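Local coordinates for Rio2 kinase (Chaetomium thermophilum, PDB 4GYI), which binds ADP and magnesium, carries a phosphoaspartate in its active site, and probably acts as an atypical serine/threonine kinase and ATPase in pre-40S ribosome maturation, at residues A222-L226 / D310-D316; H30-T35 / Y72-R76; I126-G130 / L155-A160; M265-E271 / Y300-K304. All coordinates share one frame; numbering follows the deposited sequence.

Interaction 1: A222-L226 / D310-D316; sequences AKHGL and DGAKRLD
The backbone of 310-316, irregular throughout, runs past the point where the helix ending at Lys-223 gives way to loop; the CA atoms nearest each other across the two segments are those of His-224 and Arg-314, 4.8 Å apart. Leu-315 N donates to His-224 O at 2.8 Å. With CG of His-224 beside its backbone N (chi1 -72°), the imidazole returns a bond: ND1 donates to Lys-313 O, also at 2.8 Å, on a lone pair in the carbonyl plane, though the oxygen lies 30° out of the ring plane. Ala-312 CB sits over one face of that ring and meets the aliphatic part of Lys-223, with CG at 3.7 Å. The turn is a Schellman motif closing helix 207-223, with Gly-225 at positive phi as its C-prime residue. Beyond it, Leu-226 CD1 packs on Leu-315 CB at 3.6 Å, crossing it at about a right angle, while Leu-226 CD2 touches Asp-316 CB. Arg-314 grips the Asp-316 carboxylate side-on: NE reaches OD1 at 3.2 Å and NH2 reaches OD2 at 2.9 Å, while NH2 also bridges to Asp-266. Farther out, Lys-223 NZ forms a salt bridge to Asp-310 OD2 at 3.3 Å, its hydrogen bond weak.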
loop_
_atom_site.group_PDB
_atom_site.type_symbol
_atom_site.label_atom_id
_atom_site.label_comp_id
_atom_site.label_asym_id
_atom_site.label_seq_id
_atom_site.Cartn_x
_atom_site.Cartn_y
_atom_site.Cartn_z
ATOM N N ALA A 222 -16.194 -0.518 12.773
ATOM C CA ALA A 222 -17.390 0.260 12.438
ATOM C C ALA A 222 -17.718 1.277 13.531
ATOM O O ALA A 222 -18.119 2.401 13.239
ATOM C CB ALA A 222 -18.572 -0.659 12.193
ATOM N N LYS A 223 -17.532 0.872 14.786
ATOM C CA LYS A 223 -17.699 1.772 15.921
ATOM C C LYS A 223 -16.751 2.970 15.840
ATOM O O LYS A 223 -17.054 4.036 16.367
ATOM C CB LYS A 223 -17.542 1.018 17.249
ATOM C CG LYS A 223 -16.640 1.695 18.275
ATOM C CD LYS A 223 -16.934 1.203 19.674
ATOM C CE LYS A 223 -18.329 1.633 20.102
ATOM N NZ LYS A 223 -18.775 0.971 21.360
ATOM N N HIS A 224 -15.622 2.805 15.153
ATOM C CA HIS A 224 -14.690 3.919 14.944
ATOM C C HIS A 224 -14.844 4.576 13.570
ATOM O O HIS A 224 -13.970 5.322 13.132
ATOM C CB HIS A 224 -13.237 3.493 15.185
ATOM C CG HIS A 224 -12.909 3.264 16.628
ATOM N ND1 HIS A 224 -12.262 4.205 17.402
ATOM C CD2 HIS A 224 -13.164 2.215 17.447
ATOM C CE1 HIS A 224 -12.123 3.740 18.631
ATOM N NE2 HIS A 224 -12.662 2.534 18.684
ATOM N N GLY A 225 -15.964 4.310 12.901
ATOM C CA GLY A 225 -16.275 4.981 11.645
ATOM C C GLY A 225 -15.718 4.343 10.377
ATOM O O GLY A 225 -15.802 4.922 9.294
ATOM N N LEU A 226 -15.174 3.139 10.493
ATOM C CA LEU A 226 -14.493 2.518 9.358
ATOM C C LEU A 226 -15.080 1.187 8.883
ATOM O O LEU A 226 -15.635 0.401 9.670
ATOM C CB LEU A 226 -13.021 2.317 9.678
ATOM C CG LEU A 226 -12.214 3.607 9.800
ATOM C CD1 LEU A 226 -10.850 3.300 10.357
ATOM C CD2 LEU A 226 -12.104 4.287 8.442
ATOM N N ASP A 310 -19.932 5.918 23.002
ATOM C CA ASP A 310 -18.944 5.821 24.086
ATOM C C ASP A 310 -17.704 6.652 23.755
ATOM O O ASP A 310 -17.814 7.738 23.191
ATOM C CB ASP A 310 -18.569 4.364 24.391
ATOM C CG ASP A 310 -19.772 3.430 24.347
ATOM O OD1 ASP A 310 -20.922 3.929 24.367
ATOM O OD2 ASP A 310 -19.563 2.197 24.293
ATOM N N GLY A 311 -16.524 6.148 24.091
ATOM C CA GLY A 311 -15.306 6.905 23.847
ATOM C C GLY A 311 -14.903 6.997 22.386
ATOM O O GLY A 311 -14.000 7.763 22.039
ATOM N N ALA A 312 -15.601 6.239 21.536
ATOM C CA ALA A 312 -15.170 5.949 20.159
ATOM C C ALA A 312 -14.722 7.131 19.307
ATOM O O ALA A 312 -15.532 7.913 18.813
ATOM C CB ALA A 312 -16.235 5.146 19.422
ATOM N N LYS A 313 -13.413 7.230 19.133
ATOM C CA LYS A 313 -12.831 8.231 18.263
ATOM C C LYS A 313 -13.115 7.868 16.804
ATOM O O LYS A 313 -12.959 6.716 16.405
ATOM C CB LYS A 313 -11.324 8.309 18.507
ATOM C CG LYS A 313 -10.671 9.513 17.875
ATOM C CD LYS A 313 -9.161 9.511 18.042
ATOM C CE LYS A 313 -8.561 10.827 17.542
ATOM N NZ LYS A 313 -9.191 11.301 16.265
ATOM N N ARG A 314 -13.542 8.847 16.013
ATOM C CA ARG A 314 -13.846 8.612 14.604
ATOM C C ARG A 314 -12.560 8.595 13.800
ATOM O O ARG A 314 -11.990 9.650 13.514
ATOM C CB ARG A 314 -14.760 9.715 14.063
ATOM C CG ARG A 314 -16.138 9.775 14.695
ATOM C CD ARG A 314 -17.069 8.718 14.115
ATOM N NE ARG A 314 -17.233 8.858 12.667
ATOM C CZ ARG A 314 -18.274 9.439 12.072
ATOM N NH1 ARG A 314 -19.273 9.938 12.795
ATOM N NH2 ARG A 314 -18.319 9.511 10.745
ATOM N N LEU A 315 -12.106 7.402 13.424
ATOM C CA LEU A 315 -10.831 7.259 12.723
ATOM C C LEU A 315 -10.932 7.633 11.255
ATOM O O LEU A 315 -9.914 7.838 10.590
ATOM C CB LEU A 315 -10.303 5.833 12.857
ATOM C CG LEU A 315 -10.107 5.433 14.318
ATOM C CD1 LEU A 315 -9.297 4.156 14.448
ATOM C CD2 LEU A 315 -9.419 6.578 15.031
ATOM N N ASP A 316 -12.162 7.741 10.759
ATOM C CA ASP A 316 -12.396 8.034 9.349
ATOM C C ASP A 316 -12.153 9.501 9.009
ATOM O O ASP A 316 -12.577 9.988 7.960
ATOM C CB ASP A 316 -13.811 7.618 8.945
ATOM C CG ASP A 316 -14.870 8.128 9.906
ATOM O OD1 ASP A 316 -14.522 8.407 11.076
ATOM O OD2 ASP A 316 -16.046 8.240 9.494
#

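Interaction 2: H30-T35 / Y72-R76; sequences HEIVPT and YDGYR
Val-33 and Tyr-75 form an antiparallel hydrogen-bonded pair, with Val-33 N to Tyr-75 O at 2.9 Å and Tyr-75 N to Val-33 O at 3.0 Å, and next to them Pro-34 and Gly-74 make a non-hydrogen-bonded pair with CA atoms only 3.9 Å apart. Gly-74 has no side chain, and its CA makes a C-H···O contact with Val-33 O at 3.3 Å. Ile-32 lays its CG2 branch against Gly-74 N at 3.7 Å and, more loosely, against Tyr-72 CB. This branch is anti to the backbone N, while CG1, with chi1 at -63°, stands beside that nitrogen and carries CD1 to Tyr-72 O. Thr-35 OG1 meets Tyr-75 CE2 at the edge of the ring, 3.7 Å away and near its plane. Arg-76 CB rests on Glu-31 O at 3.4 Å, and the two long side chains then run side by side in the same direction. Their charged ends do not meet, Glu-31 OE2 lying 4.7 Å from Arg-76 NE; Glu-31 OE1 is bonded to Ser-148 OG and Gly-150 N at the start of helix 149-172. At the exposed margin His-30 offers its ring edge to Tyr-72, which is poorly ordered. Strand 75-77 pairs with strand 64-68 as well, so the short strand 33-34, leading straight into helix 35-42, adds to a small hairpin, the arrangement of a winged helix-turn-helix, consistent with the HTH-clan family of this N-terminal region.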
loop_
_atom_site.group_PDB
_atom_site.type_symbol
_atom_site.label_atom_id
_atom_site.label_comp_id
_atom_site.label_asym_id
_atom_site.label_seq_id
_atom_site.Cartn_x
_atom_site.Cartn_y
_atom_site.Cartn_z
ATOM N N HIS A 30 3.750 18.751 -16.181
ATOM C CA HIS A 30 3.627 17.948 -17.397
ATOM C C HIS A 30 4.411 16.642 -17.317
ATOM O O HIS A 30 5.380 16.536 -16.572
ATOM C CB HIS A 30 4.052 18.758 -18.627
ATOM C CG HIS A 30 3.050 19.795 -19.040
ATOM N ND1 HIS A 30 2.013 20.198 -18.224
ATOM C CD2 HIS A 30 2.919 20.502 -20.188
ATOM C CE1 HIS A 30 1.294 21.114 -18.847
ATOM N NE2 HIS A 30 1.821 21.316 -20.040
ATOM N N GLU A 31 3.994 15.656 -18.105
ATOM C CA GLU A 31 4.598 14.322 -18.070
ATOM C C GLU A 31 5.989 14.233 -18.715
ATOM O O GLU A 31 6.864 13.508 -18.231
ATOM C CB GLU A 31 3.658 13.307 -18.719
ATOM C CG GLU A 31 4.281 11.938 -18.928
ATOM C CD GLU A 31 3.427 10.830 -18.359
ATOM O OE1 GLU A 31 2.448 11.150 -17.652
ATOM O OE2 GLU A 31 3.735 9.647 -18.621
ATOM N N ILE A 32 6.182 14.945 -19.820
ATOM C CA ILE A 32 7.488 15.018 -20.450
ATOM C C ILE A 32 8.179 16.248 -19.914
ATOM O O ILE A 32 7.597 17.334 -19.898
ATOM C CB ILE A 32 7.394 15.121 -21.981
ATOM C CG1 ILE A 32 6.732 13.873 -22.563
ATOM C CG2 ILE A 32 8.779 15.321 -22.599
ATOM C CD1 ILE A 32 6.286 14.046 -24.008
ATOM N N VAL A 33 9.412 16.075 -19.453
ATOM C CA VAL A 33 10.180 17.190 -18.941
ATOM C C VAL A 33 11.304 17.489 -19.911
ATOM O O VAL A 33 12.226 16.683 -20.047
ATOM C CB VAL A 33 10.776 16.884 -17.565
ATOM C CG1 VAL A 33 11.382 18.147 -16.982
ATOM C CG2 VAL A 33 9.716 16.359 -16.648
ATOM N N PRO A 34 11.218 18.639 -20.607
ATOM C CA PRO A 34 12.248 19.005 -21.590
ATOM C C PRO A 34 13.649 19.029 -20.992
ATOM O O PRO A 34 13.834 19.434 -19.843
ATOM C CB PRO A 34 11.826 20.405 -22.064
ATOM C CG PRO A 34 10.663 20.809 -21.201
ATOM C CD PRO A 34 10.071 19.561 -20.633
ATOM N N THR A 35 14.615 18.566 -21.779
ATOM C CA THR A 35 16.019 18.542 -21.388
ATOM C C THR A 35 16.524 19.824 -20.698
ATOM O O THR A 35 17.162 19.739 -19.647
ATOM C CB THR A 35 16.929 18.177 -22.589
ATOM O OG1 THR A 35 16.480 16.948 -23.179
ATOM C CG2 THR A 35 18.372 18.035 -22.142
ATOM N N TYR A 72 7.455 18.909 -27.420
ATOM C CA TYR A 72 8.016 18.490 -26.142
ATOM C C TYR A 72 8.995 17.337 -26.328
ATOM O O TYR A 72 8.599 16.189 -26.514
ATOM C CB TYR A 72 6.892 18.139 -25.156
ATOM C CG TYR A 72 5.864 19.251 -25.028
ATOM C CD1 TYR A 72 4.842 19.389 -25.963
ATOM C CD2 TYR A 72 5.929 20.174 -23.991
ATOM C CE1 TYR A 72 3.910 20.411 -25.868
ATOM C CE2 TYR A 72 4.996 21.200 -23.883
ATOM C CZ TYR A 72 3.988 21.313 -24.828
ATOM O OH TYR A 72 3.055 22.327 -24.739
ATOM N N ASP A 73 10.280 17.669 -26.299
ATOM C CA ASP A 73 11.346 16.692 -26.458
ATOM C C ASP A 73 12.169 16.652 -25.174
ATOM O O ASP A 73 12.949 17.565 -24.890
ATOM C CB ASP A 73 12.230 17.065 -27.655
ATOM C CG ASP A 73 13.103 15.915 -28.125
ATOM O OD1 ASP A 73 12.739 14.744 -27.883
ATOM O OD2 ASP A 73 14.150 16.184 -28.749
ATOM N N GLY A 74 11.981 15.595 -24.393
ATOM C CA GLY A 74 12.645 15.476 -23.112
ATOM C C GLY A 74 12.589 14.070 -22.564
ATOM O O GLY A 74 12.637 13.093 -23.305
ATOM N N TYR A 75 12.483 13.959 -21.250
ATOM C CA TYR A 75 12.444 12.650 -20.609
ATOM C C TYR A 75 11.299 12.567 -19.605
ATOM O O TYR A 75 10.846 13.575 -19.060
ATOM C CB TYR A 75 13.772 12.364 -19.900
ATOM C CG TYR A 75 14.965 12.320 -20.827
ATOM C CD1 TYR A 75 15.477 11.107 -21.267
ATOM C CD2 TYR A 75 15.579 13.490 -21.259
ATOM C CE1 TYR A 75 16.563 11.060 -22.107
ATOM C CE2 TYR A 75 16.665 13.449 -22.101
ATOM C CZ TYR A 75 17.153 12.232 -22.522
ATOM O OH TYR A 75 18.236 12.189 -23.359
ATOM N N ARG A 76 10.824 11.356 -19.363
ATOM C CA ARG A 76 9.889 11.148 -18.274
ATOM C C ARG A 76 10.484 10.189 -17.273
ATOM O O ARG A 76 11.338 9.366 -17.606
ATOM C CB ARG A 76 8.560 10.586 -18.782
ATOM C CG ARG A 76 8.682 9.220 -19.408
ATOM C CD ARG A 76 7.320 8.654 -19.785
ATOM N NE ARG A 76 7.449 7.334 -20.393
ATOM C CZ ARG A 76 7.557 6.207 -19.699
ATOM N NH1 ARG A 76 7.549 6.244 -18.373
ATOM N NH2 ARG A 76 7.684 5.052 -20.328
#

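Interaction 3: I126-G130 / L155-A160; sequences IHRLG and LSRLAA. With EDO (1,2-ethanediol), chain D; EDO (1,2-ethanediol), chain E.
The end of strand 121-127, which carries the ADP-binding Lys-125, packs here against helix 149-172 of the kinase N-lobe, close to the nucleotide. His-127 lays one face of its imidazole on the helix: Ala-159 CB stands 4.0 Å from the ring centroid in a CH-pi contact, and CD2 meets Ala-160 CA at 3.6 Å. Its CG stands beside the backbone N, opposite the carbonyl carbon (chi1 -73°), which brings the ring to the helix, and NE2 has a weak bond to Glu-163. Ser-156 OG faces the backbone of 127-129, 3.1 Å from Leu-129 N. Its close partner is O1 of an ethanediol, probably from the crystallisation liquor, at 2.6 Å. That molecule also bonds two carbonyls of 126-130, O2 donating to His-127 O at 2.7 Å and O1 to Leu-129 O at 2.9 Å. Leu-129 splits its branches over the helix, CD2 against Leu-155 CB at 3.7 Å and crossing it at about a right angle, CD1 against Ala-159 CB. The guanidinium of Arg-128 forms salt bridges with Asp-83 and Asp-110. Helix 326-341 packs alongside, with Leu-332 touching both Leu-129 and Ala-159, while His-127 bonds through its backbone to His-186 beside strand 187-191.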
loop_
_atom_site.group_PDB
_atom_site.type_symbol
_atom_site.label_atom_id
_atom_site.label_comp_id
_atom_site.label_asym_id
_atom_site.label_seq_id
_atom_site.Cartn_x
_atom_site.Cartn_y
_atom_site.Cartn_z
ATOM N N ILE A 126 5.063 -1.520 -1.856
ATOM C CA ILE A 126 5.097 -0.621 -3.000
ATOM C C ILE A 126 3.777 -0.725 -3.748
ATOM O O ILE A 126 3.439 -1.786 -4.237
ATOM C CB ILE A 126 6.243 -1.011 -3.960
ATOM C CG1 ILE A 126 7.586 -1.006 -3.193
ATOM C CG2 ILE A 126 6.294 -0.045 -5.152
ATOM C CD1 ILE A 126 8.796 -1.433 -4.042
ATOM N N HIS A 127 3.023 0.361 -3.827
ATOM C CA HIS A 127 1.730 0.308 -4.486
ATOM C C HIS A 127 1.865 0.344 -6.003
ATOM O O HIS A 127 2.673 1.109 -6.553
ATOM C CB HIS A 127 0.814 1.428 -3.990
ATOM C CG HIS A 127 0.299 1.218 -2.600
ATOM N ND1 HIS A 127 -0.860 0.516 -2.334
ATOM C CD2 HIS A 127 0.784 1.612 -1.397
ATOM C CE1 HIS A 127 -1.076 0.497 -1.030
ATOM N NE2 HIS A 127 -0.093 1.155 -0.438
ATOM N N ARG A 128 1.066 -0.501 -6.654
ATOM C CA ARG A 128 1.125 -0.745 -8.089
ATOM C C ARG A 128 -0.229 -0.623 -8.795
ATOM O O ARG A 128 -0.589 -1.490 -9.588
ATOM C CB ARG A 128 1.665 -2.163 -8.324
ATOM C CG ARG A 128 3.099 -2.338 -7.826
ATOM C CD ARG A 128 4.104 -1.504 -8.629
ATOM N NE ARG A 128 5.479 -1.907 -8.317
ATOM C CZ ARG A 128 6.553 -1.130 -8.438
ATOM N NH1 ARG A 128 6.435 0.124 -8.875
ATOM N NH2 ARG A 128 7.750 -1.612 -8.119
ATOM N N LEU A 129 -0.978 0.438 -8.515
ATOM C CA LEU A 129 -2.256 0.659 -9.184
ATOM C C LEU A 129 -2.024 0.734 -10.702
ATOM O O LEU A 129 -1.030 1.290 -11.138
ATOM C CB LEU A 129 -2.900 1.967 -8.678
ATOM C CG LEU A 129 -3.715 1.924 -7.377
ATOM C CD1 LEU A 129 -2.903 1.346 -6.240
ATOM C CD2 LEU A 129 -4.182 3.306 -6.989
ATOM N N GLY A 130 -2.918 0.155 -11.498
ATOM C CA GLY A 130 -2.787 0.199 -12.947
ATOM C C GLY A 130 -2.128 -1.022 -13.565
ATOM O O GLY A 130 -2.192 -1.231 -14.787
ATOM N N LEU A 155 -1.697 8.113 -8.472
ATOM C CA LEU A 155 -2.706 7.321 -7.777
ATOM C C LEU A 155 -2.079 6.391 -6.738
ATOM O O LEU A 155 -2.653 6.156 -5.674
ATOM C CB LEU A 155 -3.497 6.505 -8.787
ATOM C CG LEU A 155 -4.430 7.369 -9.650
ATOM C CD1 LEU A 155 -4.891 6.610 -10.894
ATOM C CD2 LEU A 155 -5.649 7.878 -8.821
ATOM N N SER A 156 -0.904 5.849 -7.054
ATOM C CA SER A 156 -0.231 4.950 -6.128
ATOM C C SER A 156 0.334 5.734 -4.956
ATOM O O SER A 156 0.436 5.195 -3.845
ATOM C CB SER A 156 0.854 4.138 -6.819
ATOM O OG SER A 156 0.283 3.111 -7.595
ATOM N N ARG A 157 0.692 6.996 -5.196
ATOM C CA ARG A 157 1.115 7.904 -4.125
ATOM C C ARG A 157 -0.033 8.076 -3.154
ATOM O O ARG A 157 0.140 7.987 -1.942
ATOM C CB ARG A 157 1.468 9.296 -4.672
ATOM C CG ARG A 157 2.945 9.584 -4.840
ATOM C CD ARG A 157 3.186 11.076 -5.057
ATOM N NE ARG A 157 3.066 11.846 -3.820
ATOM C CZ ARG A 157 2.139 12.770 -3.590
ATOM N NH1 ARG A 157 1.230 13.054 -4.514
ATOM N NH2 ARG A 157 2.122 13.419 -2.432
ATOM N N LEU A 158 -1.216 8.344 -3.709
ATOM C CA LEU A 158 -2.403 8.566 -2.886
ATOM C C LEU A 158 -2.747 7.320 -2.097
ATOM O O LEU A 158 -3.194 7.406 -0.948
ATOM C CB LEU A 158 -3.615 8.960 -3.723
ATOM C CG LEU A 158 -3.603 10.329 -4.401
ATOM C CD1 LEU A 158 -4.971 10.584 -5.019
ATOM C CD2 LEU A 158 -3.259 11.414 -3.423
ATOM N N ALA A 159 -2.580 6.166 -2.730
ATOM C CA ALA A 159 -2.871 4.904 -2.070
ATOM C C ALA A 159 -1.977 4.736 -0.848
ATOM O O ALA A 159 -2.458 4.373 0.213
ATOM C CB ALA A 159 -2.680 3.731 -3.038
ATOM N N ALA A 160 -0.681 5.012 -0.999
ATOM C CA ALA A 160 0.291 4.854 0.093
ATOM C C ALA A 160 0.036 5.857 1.217
ATOM O O ALA A 160 0.088 5.500 2.379
ATOM C CB ALA A 160 1.743 5.002 -0.431
HETATM C C1 EDO D . 2.430 2.836 -10.552
HETATM O O1 EDO D . 1.383 2.225 -9.791
HETATM C C2 EDO D . 3.763 2.290 -10.070
HETATM O O2 EDO D . 3.792 2.394 -8.657
HETATM C C1 EDO E . 6.181 12.052 -1.517
HETATM O O1 EDO E . 4.977 12.207 -2.291
HETATM C C2 EDO E . 5.844 11.682 -0.077
HETATM O O2 EDO E . 4.573 11.017 -0.015
#

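Interaction 4: M265-E271 / Y300-K304; sequences MDHPNAE and YKDAK
The Tyr-300 ring packs against the first turn of helix 270-289 and beside Met-265, and its hydroxyl donates to Met-265 O at 2.9 Å, nearly along the C=O axis (166°). Met-265 also makes a Met-aromatic contact with the ring, at the junction of helices 270-289 and 300-304 in the kinase C-lobe. The methionine sulfur lies oblique to the ring, while its methyl CE comes within 3.5 Å of Tyr-300 CE1. Bends at chi2 and chi3 curl the chain so that CE also reaches Lys-304 CA at 3.6 Å and, more distantly, Ala-303 CB. Over one face of the ring comes Glu-271, whose CB lies 3.9 Å from the centroid in a CH-pi contact; Lys-304 CB stands over the opposite face, offset toward the rim. Ala-270 CB touches the end of the ring, 3.6 Å from CE1. With chi1 at 175°, Tyr-300 carries its ring opposite the backbone N and across to helix 270-289.

Farther out, Lys-304 is extended beyond CG and crosses Asp-266 at about a right angle, NZ and OD1 4.1 Å apart, beyond a salt bridge, and Asp-266 OD2 is instead bridged to Arg-314. The type I turn from His-267 to Ala-270 sets the start of helix 270-289, and His-267 ND1 accepts from Asn-269 N in the plane of its ring. Phe-274, one turn farther along that helix, touches the side chains of Tyr-300 and Ala-303. At the outer margin, a water donates to Glu-271 OE2 at 2.9 Å and accepts from Lys-301 N.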
loop_
_atom_site.group_PDB
_atom_site.type_symbol
_atom_site.label_atom_id
_atom_site.label_comp_id
_atom_site.label_asym_id
_atom_site.label_seq_id
_atom_site.Cartn_x
_atom_site.Cartn_y
_atom_site.Cartn_z
ATOM N N MET A 265 -17.941 4.699 7.528
ATOM C CA MET A 265 -19.295 4.175 7.706
ATOM C C MET A 265 -20.339 5.125 7.122
ATOM O O MET A 265 -21.504 4.762 6.981
ATOM C CB MET A 265 -19.604 3.906 9.185
ATOM C CG MET A 265 -18.949 2.666 9.751
ATOM S SD MET A 265 -19.777 1.117 9.319
ATOM C CE MET A 265 -21.362 1.391 10.144
ATOM N N ASP A 266 -19.917 6.342 6.790
ATOM C CA ASP A 266 -20.799 7.335 6.177
ATOM C C ASP A 266 -20.778 7.288 4.649
ATOM O O ASP A 266 -21.374 8.146 4.004
ATOM C CB ASP A 266 -20.406 8.748 6.623
ATOM C CG ASP A 266 -20.834 9.053 8.042
ATOM O OD1 ASP A 266 -21.909 8.573 8.459
ATOM O OD2 ASP A 266 -20.093 9.777 8.737
ATOM N N HIS A 267 -20.074 6.314 4.074
ATOM C CA HIS A 267 -19.959 6.225 2.623
ATOM C C HIS A 267 -21.315 5.866 2.059
ATOM O O HIS A 267 -22.026 5.067 2.658
ATOM C CB HIS A 267 -18.942 5.163 2.239
ATOM C CG HIS A 267 -18.620 5.126 0.778
ATOM N ND1 HIS A 267 -19.519 4.685 -0.169
ATOM C CD2 HIS A 267 -17.488 5.442 0.104
ATOM C CE1 HIS A 267 -18.968 4.764 -1.367
ATOM N NE2 HIS A 267 -17.734 5.213 -1.229
ATOM N N PRO A 268 -21.689 6.471 0.917
ATOM C CA PRO A 268 -23.003 6.220 0.314
ATOM C C PRO A 268 -23.272 4.727 0.124
ATOM O O PRO A 268 -24.409 4.284 0.256
ATOM C CB PRO A 268 -22.897 6.916 -1.045
ATOM C CG PRO A 268 -21.941 8.023 -0.817
ATOM C CD PRO A 268 -20.936 7.504 0.181
ATOM N N ASN A 269 -22.226 3.959 -0.162
ATOM C CA ASN A 269 -22.359 2.514 -0.312
ATOM C C ASN A 269 -21.948 1.731 0.928
ATOM O O ASN A 269 -21.570 0.572 0.799
ATOM C CB ASN A 269 -21.492 2.012 -1.470
ATOM C CG ASN A 269 -22.078 2.315 -2.819
ATOM O OD1 ASN A 269 -23.286 2.204 -3.022
ATOM N ND2 ASN A 269 -21.220 2.696 -3.763
ATOM N N ALA A 270 -21.998 2.341 2.110
ATOM C CA ALA A 270 -21.409 1.709 3.294
ATOM C C ALA A 270 -22.040 0.359 3.600
ATOM O O ALA A 270 -21.332 -0.586 3.956
ATOM C CB ALA A 270 -21.476 2.615 4.501
ATOM N N GLU A 271 -23.355 0.260 3.417
ATOM C CA GLU A 271 -24.062 -0.986 3.706
ATOM C C GLU A 271 -23.569 -2.139 2.828
ATOM O O GLU A 271 -23.357 -3.246 3.311
ATOM C CB GLU A 271 -25.586 -0.822 3.595
ATOM C CG GLU A 271 -26.357 -2.117 3.855
ATOM C CD GLU A 271 -27.847 -1.904 4.117
ATOM O OE1 GLU A 271 -28.330 -0.748 4.045
ATOM O OE2 GLU A 271 -28.542 -2.904 4.407
ATOM N N TYR A 300 -25.598 -4.111 8.936
ATOM C CA TYR A 300 -25.155 -2.723 8.873
ATOM C C TYR A 300 -25.995 -1.764 9.724
ATOM O O TYR A 300 -25.442 -0.901 10.411
ATOM C CB TYR A 300 -25.155 -2.248 7.428
ATOM C CG TYR A 300 -24.833 -0.782 7.270
ATOM C CD1 TYR A 300 -23.523 -0.328 7.349
ATOM C CD2 TYR A 300 -25.843 0.150 7.039
ATOM C CE1 TYR A 300 -23.224 1.019 7.195
ATOM C CE2 TYR A 300 -25.558 1.493 6.892
ATOM C CZ TYR A 300 -24.245 1.923 6.970
ATOM O OH TYR A 300 -23.961 3.263 6.813
ATOM N N LYS A 301 -27.318 -1.901 9.681
ATOM C CA LYS A 301 -28.167 -0.968 10.423
ATOM C C LYS A 301 -27.918 -1.041 11.926
ATOM O O LYS A 301 -28.043 -0.035 12.619
ATOM C CB LYS A 301 -29.658 -1.148 10.112
ATOM C CG LYS A 301 -29.989 -2.268 9.148
ATOM C CD LYS A 301 -30.120 -3.613 9.854
ATOM C CE LYS A 301 -31.345 -3.664 10.758
ATOM N NZ LYS A 301 -31.597 -5.043 11.263
ATOM N N ASP A 302 -27.569 -2.228 12.420
ATOM C CA ASP A 302 -27.136 -2.377 13.806
ATOM C C ASP A 302 -25.849 -1.595 14.007
ATOM O O ASP A 302 -25.789 -0.689 14.829
ATOM C CB ASP A 302 -26.860 -3.842 14.157
ATOM C CG ASP A 302 -28.031 -4.752 13.873
ATOM O OD1 ASP A 302 -27.778 -5.950 13.589
ATOM O OD2 ASP A 302 -29.190 -4.277 13.937
ATOM N N ALA A 303 -24.819 -1.968 13.246
ATOM C CA ALA A 303 -23.487 -1.369 13.373
ATOM C C ALA A 303 -23.485 0.168 13.339
ATOM O O ALA A 303 -22.819 0.802 14.158
ATOM C CB ALA A 303 -22.543 -1.929 12.300
ATOM N N LYS A 304 -24.230 0.761 12.405
ATOM C CA LYS A 304 -24.206 2.210 12.248
ATOM C C LYS A 304 -24.671 2.964 13.496
ATOM O O LYS A 304 -24.243 4.087 13.737
ATOM C CB LYS A 304 -25.006 2.669 11.023
ATOM C CG LYS A 304 -24.668 4.103 10.625
ATOM C CD LYS A 304 -25.349 4.561 9.350
ATOM C CE LYS A 304 -24.704 5.854 8.859
ATOM N NZ LYS A 304 -25.292 6.354 7.588
HETATM O O HOH W 1 -28.198 -3.748 7.170
#

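Overall arrangement
Interaction 3 is the one wholly buried contact, near the chain's centre and the nucleotide; its protein-to-protein packing is mostly apolar. Interaction 2 is a surface contact built on backbone pairing in the N-terminal region, with its centre about 22 Å from that of interaction 3; helix 149-172 touches interactions 1 and 2 and forms one side of interaction 3. Interactions 1 and 4 are partly buried and lie together, their centres about 13 Å apart. They touch through Arg-314 and Asp-266, and Met-265 packs on Ala-222 and Leu-226. Interaction 1 relies on polar bonds at a helix end, whereas interaction 4 rests on a tyrosine ring. Interactions 1 and 2 lie on opposite sides of the chain's centre.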